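Local coordinates for FOG-3 protein (Caenorhabditis elegans, PDB 5TD6) that specifies sperm fate in the nematode germline as an RNA-binding multimer, here represented by its BTG/Tob domain, and may act as a transcription corepressor, at residues B[38-41]-B[42-46]; B[124-127]-B[128-132]; B[57-60]-B[61-64]. The protein carries 2 engineered substitutions. All coordinates share one frame; numbering follows the deposited sequence.

Interaction 1. Residues B[38-41]-B[42-46]; sequences SHFS and STWDV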
ATOM      1  N   SER B  38      -1.372  19.418   1.807  1.00 46.47           N
ATOM      2  CA  SER B  38      -1.605  20.767   2.306  1.00 45.68           C
ATOM      3  C   SER B  38      -1.869  20.786   3.817  1.00 48.17           C
ATOM      4  O   SER B  38      -1.298  21.588   4.544  1.00 58.13           O
ATOM      5  CB  SER B  38      -2.775  21.396   1.553  1.00 48.82           C
ATOM      6  OG  SER B  38      -3.460  22.331   2.370  1.00 60.51           O
ATOM      7  N   HIS B  39      -2.720  19.874   4.274  1.00 50.54           N
ATOM      8  CA  HIS B  39      -3.163  19.774   5.664  1.00 52.14           C
ATOM      9  C   HIS B  39      -2.024  19.366   6.605  1.00 55.72           C
ATOM     10  O   HIS B  39      -2.002  19.768   7.771  1.00 57.17           O
ATOM     11  CB  HIS B  39      -4.329  18.766   5.737  1.00 60.44           C
ATOM     12  CG  HIS B  39      -4.984  18.643   7.084  1.00 69.14           C
ATOM     13  ND1 HIS B  39      -5.559  19.712   7.742  1.00 71.31           N
ATOM     14  CD2 HIS B  39      -5.213  17.558   7.865  1.00 66.24           C
ATOM     15  CE1 HIS B  39      -6.080  19.295   8.884  1.00 69.49           C
ATOM     16  NE2 HIS B  39      -5.886  17.992   8.982  1.00 67.37           N
ATOM     17  N   PHE B  40      -1.079  18.579   6.089  1.00 43.73           N
ATOM     18  CA  PHE B  40       0.022  18.032   6.894  1.00 39.73           C
ATOM     19  C   PHE B  40       1.279  18.916   6.931  1.00 44.73           C
ATOM     20  O   PHE B  40       2.075  18.833   7.871  1.00 41.31           O
ATOM     21  CB  PHE B  40       0.438  16.647   6.366  1.00 34.75           C
ATOM     22  CG  PHE B  40      -0.617  15.568   6.535  1.00 33.51           C
ATOM     23  CD1 PHE B  40      -1.765  15.797   7.269  1.00 33.82           C
ATOM     24  CD2 PHE B  40      -0.443  14.328   5.942  1.00 37.10           C
ATOM     25  CE1 PHE B  40      -2.718  14.800   7.429  1.00 36.27           C
ATOM     26  CE2 PHE B  40      -1.387  13.332   6.088  1.00 34.82           C
ATOM     27  CZ  PHE B  40      -2.524  13.565   6.836  1.00 35.50           C
ATOM     28  N   SER B  41       1.465  19.730   5.894  1.00 40.53           N
ATOM     29  CA  SER B  41       2.749  20.401   5.660  1.00 41.64           C
ATOM     30  C   SER B  41       3.198  21.336   6.783  1.00 48.31           C
ATOM     31  O   SER B  41       4.368  21.365   7.121  1.00 49.35           O
ATOM     32  CB  SER B  41       2.708  21.191   4.352  1.00 52.66           C
ATOM     33  OG  SER B  41       3.028  20.354   3.251  1.00 59.12           O
ATOM     34  N   SER B  42       2.285  22.088   7.376  1.00 50.06           N
ATOM     35  CA  SER B  42       2.721  23.079   8.355  1.00 56.70           C
ATOM     36  C   SER B  42       3.168  22.479   9.700  1.00 52.41           C
ATOM     37  O   SER B  42       3.857  23.140  10.460  1.00 53.71           O
ATOM     38  CB  SER B  42       1.617  24.107   8.580  1.00 51.73           C
ATOM     39  OG  SER B  42       0.400  23.464   8.878  1.00 62.75           O
ATOM     40  N   THR B  43       2.801  21.236   9.998  1.00 47.97           N
ATOM     41  CA  THR B  43       3.210  20.651  11.278  1.00 47.96           C
ATOM     42  C   THR B  43       4.179  19.474  11.136  1.00 53.50           C
ATOM     43  O   THR B  43       4.677  18.948  12.139  1.00 52.91           O
ATOM     44  CB  THR B  43       1.996  20.183  12.103  1.00 45.93           C
ATOM     45  OG1 THR B  43       1.192  19.284  11.324  1.00 40.64           O
ATOM     46  CG2 THR B  43       1.161  21.392  12.524  1.00 49.40           C
ATOM     47  N   TRP B  44       4.454  19.070   9.898  1.00 52.39           N
ATOM     48  CA  TRP B  44       5.310  17.904   9.641  1.00 40.47           C
ATOM     49  C   TRP B  44       6.754  18.149  10.090  1.00 44.28           C
ATOM     50  O   TRP B  44       7.457  18.989   9.530  1.00 51.85           O
ATOM     51  CB  TRP B  44       5.276  17.549   8.155  1.00 42.59           C
ATOM     52  CG  TRP B  44       5.561  16.106   7.855  1.00 42.87           C
ATOM     53  CD1 TRP B  44       6.745  15.576   7.424  1.00 44.56           C
ATOM     54  CD2 TRP B  44       4.633  15.014   7.929  1.00 38.22           C
ATOM     55  NE1 TRP B  44       6.614  14.216   7.238  1.00 35.50           N
ATOM     56  CE2 TRP B  44       5.326  13.851   7.535  1.00 35.01           C
ATOM     57  CE3 TRP B  44       3.284  14.906   8.283  1.00 38.04           C
ATOM     58  CZ2 TRP B  44       4.716  12.594   7.511  1.00 29.74           C
ATOM     59  CZ3 TRP B  44       2.677  13.641   8.246  1.00 33.05           C
ATOM     60  CH2 TRP B  44       3.387  12.520   7.861  1.00 33.95           C
ATOM     61  N   ASP B  45       7.189  17.408  11.100  1.00 40.49           N
ATOM     62  CA  ASP B  45       8.557  17.517  11.605  1.00 45.65           C
ATOM     63  C   ASP B  45       9.141  16.113  11.784  1.00 42.56           C
ATOM     64  O   ASP B  45       8.823  15.416  12.743  1.00 42.43           O
ATOM     65  CB  ASP B  45       8.569  18.314  12.920  1.00 50.06           C
ATOM     66  CG  ASP B  45       9.950  18.387  13.578  1.00 54.08           C
ATOM     67  OD1 ASP B  45      10.951  17.850  13.047  1.00 52.53           O
ATOM     68  OD2 ASP B  45      10.029  19.020  14.647  1.00 57.27           O
ATOM     69  N   VAL B  46      10.005  15.705  10.859  1.00 40.74           N
ATOM     70  CA  VAL B  46      10.486  14.323  10.860  1.00 41.09           C
ATOM     71  C   VAL B  46      11.289  14.003  12.107  1.00 45.48           C
ATOM     72  O   VAL B  46      11.377  12.843  12.494  1.00 42.58           O
ATOM     73  CB  VAL B  46      11.338  14.006   9.612  1.00 38.13           C
ATOM     74  CG1 VAL B  46      10.480  14.090   8.364  1.00 37.19           C
ATOM     75  CG2 VAL B  46      12.532  14.950   9.500  1.00 46.31           C
TER
HETATM   76  O   HOH W   1      -0.519  20.598   9.523  1.00 45.67           O
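Trp-44 swings back along the chain to lie beside Phe-40, the two side chains running the same way. Trp-44 CE3 rests 3.8 Å from Phe-40 CB, and Trp-44 CZ3 comes within 3.9 Å of Phe-40 CD2, so the outer carbons of the indole's six-membered ring do the touching. The ring planes are nearly parallel, 17° apart, but slid past one another: the centroids of the Phe-40 ring and the Trp-44 six-membered ring are 5.8 Å apart, and the rings barely overlap. Trp-44 has its CG placed opposite the backbone N (chi1 -154°), which lays the indole alongside Phe-40.

The backbone sets this up. Phe-40 O receives Thr-43 N at 3.3 Å, the donor standing above the carbonyl plane, and takes a weak bond from Trp-44 N at 3.1 Å. A water is shared by the two hydroxyls that follow, 3.1 Å from Ser-42 OG and 2.8 Å from Thr-43 OG1. The chi1 of 55° at Thr-43 holds OG1 between its backbone N and carbonyl carbon, from where it is also hydrogen-bonded to Arg-56 NH1.

Arg-56 touches both rings as well, tying helix 53-56 to the pair, while Val-5 and Leu-8 of helix 2-13 pack against the buried Phe-40 and Met-1 reaches both aromatics. A serine in place of Trp-44 would probably leave this side of Phe-40 without its aromatic neighbour and open a gap next to Met-1 and Arg-56.

The bond from Thr-43 N to Phe-40 O closes a beta turn, through which helix 22-41 of the BTG/Tob domain passes into its following loop.

Interaction 2. Residues B[124-127]-B[128-132]; sequences VPEY and VVRTA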
ATOM      1  N   VAL B 124      16.698  -1.718  -8.020  1.00 32.47           N
ATOM      2  CA  VAL B 124      16.110  -2.494  -9.101  1.00 33.40           C
ATOM      3  C   VAL B 124      17.196  -2.876 -10.101  1.00 30.42           C
ATOM      4  O   VAL B 124      17.984  -2.026 -10.486  1.00 29.82           O
ATOM      5  CB  VAL B 124      14.995  -1.716  -9.831  1.00 35.14           C
ATOM      6  CG1 VAL B 124      14.449  -2.546 -10.969  1.00 32.84           C
ATOM      7  CG2 VAL B 124      13.866  -1.316  -8.846  1.00 34.80           C
ATOM      8  N   PRO B 125      17.244  -4.157 -10.502  1.00 29.81           N
ATOM      9  CA  PRO B 125      18.251  -4.655 -11.454  1.00 31.49           C
ATOM     10  C   PRO B 125      18.179  -3.944 -12.809  1.00 31.51           C
ATOM     11  O   PRO B 125      17.085  -3.735 -13.352  1.00 35.48           O
ATOM     12  CB  PRO B 125      17.894  -6.131 -11.609  1.00 33.80           C
ATOM     13  CG  PRO B 125      17.138  -6.489 -10.353  1.00 37.09           C
ATOM     14  CD  PRO B 125      16.419  -5.245  -9.932  1.00 36.97           C
ATOM     15  N   GLU B 126      19.339  -3.594 -13.348  1.00 30.40           N
ATOM     16  CA  GLU B 126      19.416  -2.798 -14.576  1.00 27.96           C
ATOM     17  C   GLU B 126      18.522  -3.292 -15.709  1.00 37.85           C
ATOM     18  O   GLU B 126      17.839  -2.487 -16.362  1.00 36.08           O
ATOM     19  CB  GLU B 126      20.874  -2.743 -15.076  1.00 29.30           C
ATOM     20  CG  GLU B 126      20.949  -2.091 -16.471  1.00 30.69           C
ATOM     21  CD  GLU B 126      22.329  -2.078 -17.052  1.00 32.20           C
ATOM     22  OE1 GLU B 126      23.300  -2.106 -16.274  1.00 39.29           O
ATOM     23  OE2 GLU B 126      22.448  -2.005 -18.290  1.00 33.77           O
ATOM     24  N   TYR B 127      18.511  -4.603 -15.958  1.00 35.09           N
ATOM     25  CA  TYR B 127      17.758  -5.104 -17.110  1.00 38.68           C
ATOM     26  C   TYR B 127      16.249  -4.949 -16.929  1.00 35.89           C
ATOM     27  O   TYR B 127      15.527  -4.796 -17.904  1.00 35.55           O
ATOM     28  CB  TYR B 127      18.062  -6.565 -17.397  1.00 34.39           C
ATOM     29  CG  TYR B 127      17.743  -6.939 -18.819  1.00 37.19           C
ATOM     30  CD1 TYR B 127      18.517  -6.456 -19.858  1.00 44.78           C
ATOM     31  CD2 TYR B 127      16.658  -7.748 -19.130  1.00 43.03           C
ATOM     32  CE1 TYR B 127      18.245  -6.782 -21.171  1.00 50.74           C
ATOM     33  CE2 TYR B 127      16.372  -8.083 -20.449  1.00 41.35           C
ATOM     34  CZ  TYR B 127      17.171  -7.596 -21.462  1.00 48.85           C
ATOM     35  OH  TYR B 127      16.913  -7.915 -22.783  1.00 53.35           O
ATOM     36  N   VAL B 128      15.788  -5.033 -15.688  1.00 33.62           N
ATOM     37  CA  VAL B 128      14.378  -4.789 -15.363  1.00 43.88           C
ATOM     38  C   VAL B 128      14.047  -3.341 -15.689  1.00 39.34           C
ATOM     39  O   VAL B 128      13.042  -3.053 -16.337  1.00 35.99           O
ATOM     40  CB  VAL B 128      14.078  -5.093 -13.863  1.00 40.15           C
ATOM     41  CG1 VAL B 128      12.694  -4.586 -13.438  1.00 36.72           C
ATOM     42  CG2 VAL B 128      14.243  -6.573 -13.593  1.00 41.40           C
ATOM     43  N   VAL B 129      14.935  -2.436 -15.282  1.00 41.22           N
ATOM     44  CA  VAL B 129      14.754  -1.015 -15.538  1.00 42.30           C
ATOM     45  C   VAL B 129      14.750  -0.718 -17.041  1.00 45.92           C
ATOM     46  O   VAL B 129      13.902   0.029 -17.510  1.00 44.73           O
ATOM     47  CB  VAL B 129      15.838  -0.165 -14.820  1.00 39.39           C
ATOM     48  CG1 VAL B 129      15.708   1.286 -15.199  1.00 43.30           C
ATOM     49  CG2 VAL B 129      15.702  -0.310 -13.320  1.00 31.18           C
ATOM     50  N   ARG B 130      15.676  -1.301 -17.804  1.00 39.51           N
ATOM     51  CA  ARG B 130      15.672  -1.085 -19.249  1.00 36.69           C
ATOM     52  C   ARG B 130      14.410  -1.675 -19.861  1.00 44.76           C
ATOM     53  O   ARG B 130      13.848  -1.127 -20.804  1.00 40.10           O
ATOM     54  CB  ARG B 130      16.897  -1.715 -19.930  1.00 46.51           C
ATOM     55  CG  ARG B 130      18.179  -1.033 -19.586  1.00 32.41           C
ATOM     56  CD  ARG B 130      19.330  -1.512 -20.442  1.00 40.56           C
ATOM     57  NE  ARG B 130      20.537  -0.916 -19.893  1.00 34.97           N
ATOM     58  CZ  ARG B 130      21.095   0.205 -20.327  1.00 38.80           C
ATOM     59  NH1 ARG B 130      20.606   0.841 -21.395  1.00 36.25           N
ATOM     60  NH2 ARG B 130      22.197   0.653 -19.714  1.00 35.31           N
ATOM     61  N   THR B 131      13.986  -2.812 -19.328  1.00 38.37           N
ATOM     62  CA  THR B 131      12.859  -3.530 -19.911  1.00 51.73           C
ATOM     63  C   THR B 131      11.593  -2.690 -19.758  1.00 47.11           C
ATOM     64  O   THR B 131      10.834  -2.518 -20.714  1.00 50.09           O
ATOM     65  CB  THR B 131      12.699  -4.910 -19.269  1.00 50.94           C
ATOM     66  OG1 THR B 131      13.729  -5.778 -19.773  1.00 45.32           O
ATOM     67  CG2 THR B 131      11.324  -5.503 -19.583  1.00 50.27           C
ATOM     68  N   ALA B 132      11.412  -2.126 -18.570  1.00 42.14           N
ATOM     69  CA  ALA B 132      10.278  -1.250 -18.295  1.00 49.78           C
ATOM     70  C   ALA B 132      10.328  -0.026 -19.187  1.00 51.39           C
ATOM     71  O   ALA B 132       9.345   0.317 -19.844  1.00 47.18           O
ATOM     72  CB  ALA B 132      10.266  -0.835 -16.838  1.00 45.79           C
TER
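Glu-126 and Arg-130 run side by side, one helical turn apart, and meet in a salt bridge through a single carboxylate oxygen. Arg-130 NE lies 2.7 Å from Glu-126 OE2, reaching its anti side, while Arg-130 NH2 adds a weak bond to the same oxygen at 3.0 Å. The carboxylate comes to the edge of the guanidinium, but the two planes are turned 55° apart, so this is not the flat, two-oxygen pairing. Glu-126 carries CG opposite its backbone N (chi1 172°) and Arg-130 is extended from CG to NE, which brings their ends level.

Round the helix, Thr-131 slants across Tyr-127. Its OG1 donates to Tyr-127 O at 2.8 Å and lies 3.6 Å from Tyr-127 CE2. The same carbonyl takes Thr-131 N from the other face of its plane, so two donors of one residue grip it.

Where the helix begins, Val-124 crosses Val-128 at about a right angle, CG1 to CG1 at 3.7 Å. Val-124 CG1 also presses on Val-129 CG2 at 3.5 Å, tighter than usual for carbons. Pro-125, at the N-cap position, opens the helical bonding by accepting Val-129 N at 3.2 Å on its O.

Helix 126-135 and the two residues before it stand well away from the body of their own subunit and pack on the second one: Val-124 and Val-129 touch Tyr-2 of that subunit's helix 2-13, while Pro-125 and Val-128 touch Asn-34 and Val-37 of its helix 22-41.

Interaction 3. Residues B[57-60]-B[61-64]; sequences MINT and TTSL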
ATOM      1  N   MET B  57      -4.827  14.434  12.421  1.00 45.27           N
ATOM      2  CA  MET B  57      -5.735  13.298  12.430  1.00 39.83           C
ATOM      3  C   MET B  57      -6.995  13.588  11.624  1.00 43.19           C
ATOM      4  O   MET B  57      -7.477  14.720  11.585  1.00 44.00           O
ATOM      5  CB  MET B  57      -6.114  12.921  13.865  1.00 37.47           C
ATOM      6  CG  MET B  57      -7.209  13.769  14.474  1.00 47.05           C
ATOM      7  SD  MET B  57      -7.536  13.320  16.193  1.00 78.63           S
ATOM      8  CE  MET B  57      -9.331  13.344  16.211  1.00 61.33           C
ATOM      9  N   ILE B  58      -7.506  12.564  10.955  1.00 39.17           N
ATOM     10  CA  ILE B  58      -8.752  12.734  10.220  0.53 43.02           C
ATOM     11  C   ILE B  58      -9.756  11.683  10.649  1.00 41.52           C
ATOM     12  O   ILE B  58      -9.401  10.647  11.209  1.00 43.86           O
ATOM     13  CB  ILE B  58      -8.563  12.665   8.689  0.53 41.54           C
ATOM     14  CG1 ILE B  58      -8.024  11.301   8.262  0.53 39.87           C
ATOM     15  CG2 ILE B  58      -7.673  13.806   8.200  0.53 42.08           C
ATOM     16  CD1 ILE B  58      -7.701  11.217   6.790  0.53 38.21           C
ATOM     17  N   ASN B  59     -11.027  12.004  10.430  1.00 45.03           N
ATOM     18  CA  ASN B  59     -12.173  11.184  10.832  1.00 42.31           C
ATOM     19  C   ASN B  59     -13.022  10.877   9.598  1.00 45.43           C
ATOM     20  O   ASN B  59     -13.457  11.797   8.899  1.00 44.97           O
ATOM     21  CB  ASN B  59     -12.981  11.927  11.899  1.00 47.27           C
ATOM     22  CG  ASN B  59     -14.141  11.109  12.461  1.00 46.55           C
ATOM     23  OD1 ASN B  59     -15.026  10.644  11.729  1.00 43.50           O
ATOM     24  ND2 ASN B  59     -14.140  10.943  13.777  1.00 41.12           N
ATOM     25  N   THR B  60     -13.253   9.596   9.318  1.00 42.17           N
ATOM     26  CA  THR B  60     -13.918   9.213   8.072  1.00 42.34           C
ATOM     27  C   THR B  60     -15.351   9.751   7.967  1.00 49.23           C
ATOM     28  O   THR B  60     -15.929   9.819   6.876  1.00 49.61           O
ATOM     29  CB  THR B  60     -13.955   7.684   7.894  1.00 46.67           C
ATOM     30  OG1 THR B  60     -14.650   7.082   8.992  1.00 47.94           O
ATOM     31  CG2 THR B  60     -12.532   7.114   7.799  1.00 38.88           C
ATOM     32  N   THR B  61     -15.915  10.147   9.099  1.00 46.17           N
ATOM     33  CA  THR B  61     -17.261  10.699   9.101  1.00 53.04           C
ATOM     34  C   THR B  61     -17.255  12.227   9.107  1.00 58.15           C
ATOM     35  O   THR B  61     -17.896  12.862   8.265  1.00 56.09           O
ATOM     36  CB  THR B  61     -18.059  10.205  10.318  1.00 55.36           C
ATOM     37  OG1 THR B  61     -18.283   8.793  10.204  1.00 52.58           O
ATOM     38  CG2 THR B  61     -19.395  10.929  10.398  1.00 58.24           C
ATOM     39  N   THR B  62     -16.516  12.815  10.047  1.00 54.50           N
ATOM     40  CA  THR B  62     -16.622  14.249  10.289  1.00 47.81           C
ATOM     41  C   THR B  62     -15.589  15.125   9.575  1.00 48.21           C
ATOM     42  O   THR B  62     -15.734  16.346   9.552  1.00 48.02           O
ATOM     43  CB  THR B  62     -16.544  14.545  11.793  1.00 46.13           C
ATOM     44  OG1 THR B  62     -15.216  14.307  12.276  1.00 50.21           O
ATOM     45  CG2 THR B  62     -17.530  13.665  12.545  1.00 45.08           C
ATOM     46  N   SER B  63     -14.547  14.527   9.002  1.00 44.92           N
ATOM     47  CA  SER B  63     -13.596  15.311   8.212  1.00 37.54           C
ATOM     48  C   SER B  63     -14.143  15.510   6.814  1.00 40.91           C
ATOM     49  O   SER B  63     -14.507  14.546   6.136  1.00 48.09           O
ATOM     50  CB  SER B  63     -12.226  14.643   8.144  1.00 40.69           C
ATOM     51  OG  SER B  63     -11.553  14.705   9.386  1.00 40.62           O
ATOM     52  N   LEU B  64     -14.196  16.760   6.374  1.00 48.63           N
ATOM     53  CA  LEU B  64     -14.816  17.073   5.090  1.00 45.88           C
ATOM     54  C   LEU B  64     -13.946  16.716   3.901  1.00 44.99           C
ATOM     55  O   LEU B  64     -14.412  16.753   2.766  1.00 38.89           O
ATOM     56  CB  LEU B  64     -15.195  18.551   5.031  1.00 46.53           C
ATOM     57  CG  LEU B  64     -16.438  18.840   5.874  1.00 50.05           C
ATOM     58  CD1 LEU B  64     -16.537  20.320   6.210  1.00 59.46           C
ATOM     59  CD2 LEU B  64     -17.675  18.364   5.137  1.00 52.13           C
TER
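An Asx turn begins at Asn-59, whose side-chain OD1 reaches forward to Thr-61 N just after strand 58-59. That bond is 2.8 Å long and lies in the carbonyl plane of the amide. Thr-62 N is a second donor to Asn-59 OD1, at 3.1 Å, coming from above the plane, 51° out of it. The Asn-59 amide is carried to the turn by a chi1 of -176°, which sets CG opposite the backbone N, and there one oxygen gathers two successive N-H groups. Thr-62 OG1 slants in beside it, 3.3 Å from Asn-59 CB.

The backbone of the same residue widens the turn into an Asx motif: Ser-63 N donates to Asn-59 O at 2.9 Å. Ser-63 answers with its hydroxyl, for Ser-63 OG accepts Asn-59 N at 2.9 Å along a nearly straight line (169°). Asn-59 is thereby held through its N, O and OD1, and the chain is turned out of the sheet toward helix 65-71.

Strand 58-59 is an edge of the antiparallel sheet, paired with strand 89-93 through backbone bonds between Ile-58 and Ile-90. Beyond it the threonines fasten the turn to the loop ahead of that strand: Thr-60 OG1 bonds to Pro-85 O and Met-88 N, and Thr-61 OG1 to Asn-87 N.

In the fold
Interactions 1 and 3 both belong to the globular BTG/Tob domain and are near neighbours, their centres about 17 Å apart and their nearest atoms about 4 Å apart without touching. Helix 53-56, which supplies Arg-56 to interaction 1, runs almost directly into the strand from which interaction 3 turns. Interaction 2 is remote from both: its centre lies about 35 Å from that of interaction 1 and about 41 Å from that of interaction 3, across the chain's centre from the latter. It meets instead the second subunit, on the counterparts there of helix 22-41, which leads into interaction 1, and helix 2-13, which packs on it, consistent with a protein that works as a multimer.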